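PDB 3N6Z: putative immunoglobulin A1 protease from Bacteroides ovatus, which is of unproven function but may be a protease that cleaves immunoglobulin A1, built as a parallel beta-solenoid. Local coordinates for residues Asp33-Lys41 against Met53-Val64. Residues are numbered along the deposited sequence; the frame is centred on the assembly and turned at random.
Sequences DGAGGLFEK and MNATQIRNMRSV
Asn60 reaches across to the backbone of Leu38: its ND2 donates to Leu38 O at 2.8 Å, nearly straight (163°), in the carbonyl plane and on a lone pair. The same amide has further partners, ND2 to Val16 O and OD1 to Thr14 OG1, so both its polar atoms are satisfied. A water accepts from Gln57 NE2 at 2.8 Å and, in one of two conformers of Glu40, donates to its OE1, a less certain link. Gln57, extended beyond CG (chi2 178°), lies along the backbone of Leu38 to Glu40, while its OE1 accepts from Met53 N at 2.8 Å. A leucine at Gln57 would probably leave Met53 N without this acceptor and the water without its NE2 donor. Among apolar contacts, Phe39 CE2 lies 3.6 Å from Val64 CG2. Val64 CG1 meets Leu38 CD1 and Ala35 CB, both at 3.9 Å, and Glu40 CB rests on Met53 CG. The Phe39 ring turns an edge to Met61 N. Asn54 N-caps helix 55-58, its OD1 accepting from Gln57 N. Phe39, Met61 and Val64 also pack on Phe73 of strand 71-75, and Phe39 stacks on Tyr50, consistent with a helical cap at the N-terminal end of a parallel beta-solenoid.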
ATOM      1  N   ASP A  33       3.754   9.270 -31.878  1.00 22.02           N
ATOM      2  CA  ASP A  33       3.684   8.177 -30.894  1.00 18.57           C
ATOM      3  C   ASP A  33       4.229   8.683 -29.543  1.00 17.21           C
ATOM      4  O   ASP A  33       4.999   9.655 -29.459  1.00 18.58           O
ATOM      5  CB  ASP A  33       4.483   6.986 -31.446  1.00 19.37           C
ATOM      6  CG  ASP A  33       4.216   5.668 -30.745  1.00 19.96           C
ATOM      7  OD1 ASP A  33       3.209   5.502 -30.072  1.00 18.25           O
ATOM      8  OD2 ASP A  33       5.062   4.758 -30.915  1.00 24.24           O
ATOM      9  N   GLY A  34       3.808   8.042 -28.456  1.00 15.07           N
ATOM     10  CA  GLY A  34       4.194   8.489 -27.117  1.00 14.58           C
ATOM     11  C   GLY A  34       3.648   9.867 -26.728  1.00 14.21           C
ATOM     12  O   GLY A  34       4.322  10.617 -26.024  1.00 14.33           O
ATOM     13  N   ALA A  35       2.441  10.198 -27.211  1.00 14.76           N
ATOM     14  CA  ALA A  35       1.830  11.510 -26.986  1.00 15.11           C
ATOM     15  C   ALA A  35       2.812  12.612 -27.429  1.00 15.67           C
ATOM     16  O   ALA A  35       3.123  13.542 -26.678  1.00 16.46           O
ATOM     17  CB  ALA A  35       1.427  11.692 -25.508  1.00 15.01           C
ATOM     18  N   GLY A  36       3.334  12.467 -28.649  1.00 17.05           N
ATOM     19  CA  GLY A  36       4.220  13.464 -29.231  1.00 18.21           C
ATOM     20  C   GLY A  36       5.558  13.558 -28.532  1.00 17.71           C
ATOM     21  O   GLY A  36       6.129  14.637 -28.430  1.00 22.32           O
ATOM     22  N   GLY A  37       6.028  12.433 -27.988  1.00 15.66           N
ATOM     23  CA  GLY A  37       7.328  12.385 -27.357  1.00 16.29           C
ATOM     24  C   GLY A  37       7.379  12.564 -25.853  1.00 13.74           C
ATOM     25  O   GLY A  37       8.458  12.621 -25.272  1.00 15.59           O
ATOM     26  N   LEU A  38       6.231  12.740 -25.219  1.00 12.04           N
ATOM     27  CA  LEU A  38       6.182  12.742 -23.749  1.00 11.75           C
ATOM     28  C   LEU A  38       6.595  11.397 -23.157  1.00 11.85           C
ATOM     29  O   LEU A  38       7.055  11.359 -22.017  1.00 11.29           O
ATOM     30  CB  LEU A  38       4.771  13.112 -23.251  1.00 12.30           C
ATOM     31  CG  LEU A  38       4.270  14.532 -23.513  1.00 15.97           C
ATOM     32  CD1 LEU A  38       2.819  14.670 -22.960  1.00 17.36           C
ATOM     33  CD2 LEU A  38       5.169  15.517 -22.910  1.00 18.53           C
ATOM     34  N   PHE A  39       6.431  10.322 -23.934  1.00 11.11           N
ATOM     35  CA  PHE A  39       6.792   8.950 -23.547  1.00 10.77           C
ATOM     36  C   PHE A  39       7.607   8.332 -24.679  1.00  9.69           C
ATOM     37  O   PHE A  39       7.627   8.842 -25.813  1.00 11.99           O
ATOM     38  CB  PHE A  39       5.534   8.110 -23.272  1.00 10.08           C
ATOM     39  CG  PHE A  39       4.723   8.686 -22.151  1.00  9.77           C
ATOM     40  CD1 PHE A  39       5.048   8.380 -20.822  1.00  9.32           C
ATOM     41  CD2 PHE A  39       3.730   9.604 -22.397  1.00 10.12           C
ATOM     42  CE1 PHE A  39       4.364   8.967 -19.807  1.00  9.09           C
ATOM     43  CE2 PHE A  39       3.045  10.178 -21.361  1.00 11.78           C
ATOM     44  CZ  PHE A  39       3.365   9.875 -20.075  1.00 10.96           C
ATOM     45  N   GLU A  40       8.240   7.210 -24.385  1.00 11.08           N
ATOM     46  CA  GLU A  40       9.055   6.508 -25.390  0.60 11.96           C
ATOM     47  C   GLU A  40       8.189   6.061 -26.563  1.00 11.44           C
ATOM     48  O   GLU A  40       8.617   6.133 -27.727  1.00 13.42           O
ATOM     49  CB  GLU A  40       9.785   5.299 -24.769  0.60 14.41           C
ATOM     50  CG  GLU A  40      10.396   4.256 -25.752  0.60 16.38           C
ATOM     51  CD  GLU A  40      11.540   4.764 -26.627  0.60 25.02           C
ATOM     52  OE1 GLU A  40      12.153   5.811 -26.330  0.60 25.09           O
ATOM     53  OE2 GLU A  40      11.845   4.078 -27.636  0.60 30.08           O
ATOM     54  N   LYS A  41       6.989   5.583 -26.260  1.00 11.27           N
ATOM     55  CA  LYS A  41       6.032   5.105 -27.251  1.00 10.76           C
ATOM     56  C   LYS A  41       4.680   4.931 -26.555  1.00  9.72           C
ATOM     57  O   LYS A  41       4.585   5.065 -25.323  1.00 10.03           O
ATOM     58  CB  LYS A  41       6.480   3.786 -27.903  1.00 12.17           C
ATOM     59  CG  LYS A  41       6.585   2.614 -26.975  1.00 13.61           C
ATOM     60  CD  LYS A  41       7.057   1.333 -27.691  1.00 17.41           C
ATOM     61  CE  LYS A  41       7.046   0.133 -26.744  1.00 19.71           C
ATOM     62  NZ  LYS A  41       7.466  -1.178 -27.360  1.00 25.30           N
HETATM   63  N   MSE A  53      10.527   5.464 -19.546  1.00  9.93           N
HETATM   64  CA  MSE A  53      11.951   5.062 -19.507  1.00 11.08           C
HETATM   65  C   MSE A  53      12.820   5.852 -18.552  1.00 10.77           C
HETATM   66  O   MSE A  53      13.959   5.466 -18.311  1.00 12.09           O
HETATM   67  CB  MSE A  53      12.550   5.164 -20.916  1.00 13.23           C
HETATM   68  CG  MSE A  53      11.840   4.298 -21.979  1.00 15.60           C
HETATM   69 SE   MSE A  53      11.965   2.436 -21.618  0.75 16.23          SE
HETATM   70  CE  MSE A  53      13.854   2.164 -21.890  1.00 20.60           C
ATOM     71  N   ASN A  54      12.326   6.966 -18.043  1.00 10.22           N
ATOM     72  CA  ASN A  54      13.089   7.816 -17.131  1.00 10.33           C
ATOM     73  C   ASN A  54      12.140   8.665 -16.294  1.00  8.76           C
ATOM     74  O   ASN A  54      10.921   8.616 -16.503  1.00  9.57           O
ATOM     75  CB  ASN A  54      14.114   8.653 -17.914  1.00 11.61           C
ATOM     76  CG  ASN A  54      13.489   9.599 -18.880  1.00 11.10           C
ATOM     77  OD1 ASN A  54      12.502  10.257 -18.566  1.00 12.12           O
ATOM     78  ND2 ASN A  54      14.091   9.731 -20.048  1.00 17.92           N
ATOM     79  N   ALA A  55      12.669   9.437 -15.363  1.00 10.30           N
ATOM     80  CA  ALA A  55      11.838  10.218 -14.442  1.00 10.25           C
ATOM     81  C   ALA A  55      11.177  11.411 -15.091  1.00 10.22           C
ATOM     82  O   ALA A  55      10.131  11.867 -14.627  1.00 11.63           O
ATOM     83  CB  ALA A  55      12.638  10.653 -13.209  1.00 12.68           C
ATOM     84  N   THR A  56      11.743  11.918 -16.170  1.00 10.86           N
ATOM     85  CA  THR A  56      11.095  13.031 -16.853  1.00 11.64           C
ATOM     86  C   THR A  56       9.790  12.517 -17.480  1.00  9.88           C
ATOM     87  O   THR A  56       8.731  13.158 -17.392  1.00 11.41           O
ATOM     88  CB  THR A  56      11.982  13.610 -17.923  1.00 11.12           C
ATOM     89  OG1 THR A  56      13.215  14.031 -17.341  1.00 15.39           O
ATOM     90  CG2 THR A  56      11.313  14.809 -18.611  1.00 16.75           C
ATOM     91  N   GLN A  57       9.859  11.330 -18.072  1.00  9.79           N
ATOM     92  CA  GLN A  57       8.661  10.688 -18.607  1.00  9.50           C
ATOM     93  C   GLN A  57       7.639  10.345 -17.506  1.00  7.90           C
ATOM     94  O   GLN A  57       6.428  10.480 -17.712  1.00  8.79           O
ATOM     95  CB  GLN A  57       9.030   9.485 -19.476  1.00  8.83           C
ATOM     96  CG  GLN A  57       9.784   9.870 -20.753  1.00  9.95           C
ATOM     97  CD  GLN A  57      10.194   8.696 -21.610  1.00 10.57           C
ATOM     98  OE1 GLN A  57       9.938   7.573 -21.284  1.00 12.23           O
ATOM     99  NE2 GLN A  57      10.893   8.970 -22.697  1.00 15.35           N
ATOM    100  N   ILE A  58       8.090   9.865 -16.358  1.00  8.72           N
ATOM    101  CA  ILE A  58       7.150   9.572 -15.302  1.00  8.44           C
ATOM    102  C   ILE A  58       6.418  10.842 -14.839  1.00  8.93           C
ATOM    103  O   ILE A  58       5.227  10.788 -14.474  1.00  9.30           O
ATOM    104  CB  ILE A  58       7.788   8.768 -14.116  1.00  9.37           C
ATOM    105  CG1 ILE A  58       6.789   7.748 -13.556  1.00  9.40           C
ATOM    106  CG2 ILE A  58       8.318   9.659 -13.036  1.00  9.54           C
ATOM    107  CD1 ILE A  58       7.432   6.723 -12.623  1.00 11.23           C
ATOM    108  N   ARG A  59       7.088  11.983 -14.920  1.00  9.52           N
ATOM    109  CA  ARG A  59       6.471  13.271 -14.606  1.00 10.00           C
ATOM    110  C   ARG A  59       5.490  13.749 -15.681  1.00  9.39           C
ATOM    111  O   ARG A  59       4.736  14.667 -15.430  1.00 13.70           O
ATOM    112  CB  ARG A  59       7.545  14.314 -14.313  1.00 11.53           C
ATOM    113  CG  ARG A  59       8.276  14.001 -13.005  1.00 11.74           C
ATOM    114  CD  ARG A  59       9.604  14.710 -12.869  1.00 13.19           C
ATOM    115  NE  ARG A  59       9.392  16.146 -12.873  1.00 12.22           N
ATOM    116  CZ  ARG A  59       9.910  16.983 -13.782  1.00 14.73           C
ATOM    117  NH1 ARG A  59      10.784  16.564 -14.710  1.00 17.25           N
ATOM    118  NH2 ARG A  59       9.588  18.261 -13.731  1.00 16.05           N
ATOM    119  N   ASN A  60       5.454  13.107 -16.833  1.00  8.79           N
ATOM    120  CA  ASN A  60       4.472  13.414 -17.879  1.00  9.68           C
ATOM    121  C   ASN A  60       3.156  12.656 -17.720  1.00  7.75           C
ATOM    122  O   ASN A  60       2.193  12.946 -18.428  1.00  8.97           O
ATOM    123  CB  ASN A  60       5.035  13.200 -19.302  1.00  9.61           C
ATOM    124  CG  ASN A  60       6.153  14.182 -19.643  1.00 10.16           C
ATOM    125  OD1 ASN A  60       6.158  15.328 -19.148  1.00 10.85           O
ATOM    126  ND2 ASN A  60       7.101  13.744 -20.489  1.00  9.70           N
HETATM  127  N   MSE A  61       3.090  11.692 -16.781  1.00  8.69           N
HETATM  128  CA  MSE A  61       1.858  10.914 -16.603  1.00  7.93           C
HETATM  129  C   MSE A  61       0.663  11.851 -16.377  1.00  7.40           C
HETATM  130  O   MSE A  61      -0.411  11.627 -16.925  1.00  8.55           O
HETATM  131  CB  MSE A  61       1.963   9.938 -15.440  1.00  7.87           C
HETATM  132  CG  MSE A  61       2.979   8.834 -15.649  1.00  9.08           C
HETATM  133 SE   MSE A  61       3.144   7.690 -14.106  0.75  6.41          SE
HETATM  134  CE  MSE A  61       1.352   6.899 -14.186  1.00  8.67           C
ATOM    135  N   ARG A  62       0.835  12.840 -15.509  1.00  8.32           N
ATOM    136  CA  ARG A  62      -0.294  13.710 -15.156  1.00  9.84           C
ATOM    137  C   ARG A  62      -0.881  14.433 -16.360  1.00  9.36           C
ATOM    138  O   ARG A  62      -2.085  14.735 -16.403  1.00 12.36           O
ATOM    139  CB  ARG A  62       0.135  14.711 -14.105  1.00 10.91           C
ATOM    140  CG  ARG A  62       1.242  15.636 -14.522  1.00 15.55           C
ATOM    141  CD  ARG A  62       1.295  16.671 -13.391  1.00 25.04           C
ATOM    142  NE  ARG A  62       2.594  16.931 -12.849  1.00 35.83           N
ATOM    143  CZ  ARG A  62       2.857  17.275 -11.571  1.00 38.14           C
ATOM    144  NH1 ARG A  62       1.922  17.313 -10.571  1.00 29.82           N
ATOM    145  NH2 ARG A  62       4.122  17.530 -11.283  1.00 34.74           N
ATOM    146  N   SER A  63      -0.055  14.675 -17.376  1.00  8.80           N
ATOM    147  CA  SER A  63      -0.452  15.455 -18.559  0.70  7.82           C
ATOM    148  C   SER A  63      -1.337  14.659 -19.517  1.00  9.53           C
ATOM    149  O   SER A  63      -1.948  15.236 -20.384  1.00 11.39           O
ATOM    150  CB  SER A  63       0.806  15.939 -19.284  0.70  8.64           C
ATOM    151  OG  SER A  63       1.722  16.574 -18.368  0.70  7.62           O
ATOM    152  N   VAL A  64      -1.350  13.327 -19.381  1.00  8.01           N
ATOM    153  CA  VAL A  64      -2.062  12.469 -20.348  1.00  8.07           C
ATOM    154  C   VAL A  64      -3.200  11.653 -19.725  1.00  7.73           C
ATOM    155  O   VAL A  64      -3.844  10.829 -20.390  1.00  8.46           O
ATOM    156  CB  VAL A  64      -1.065  11.546 -21.118  1.00  8.44           C
ATOM    157  CG1 VAL A  64      -0.128  12.361 -21.996  1.00 10.60           C
ATOM    158  CG2 VAL A  64      -0.353  10.581 -20.158  1.00  8.37           C
TER
HETATM  159  O   HOH W   1      12.535   7.451 -24.355  0.60 23.12           O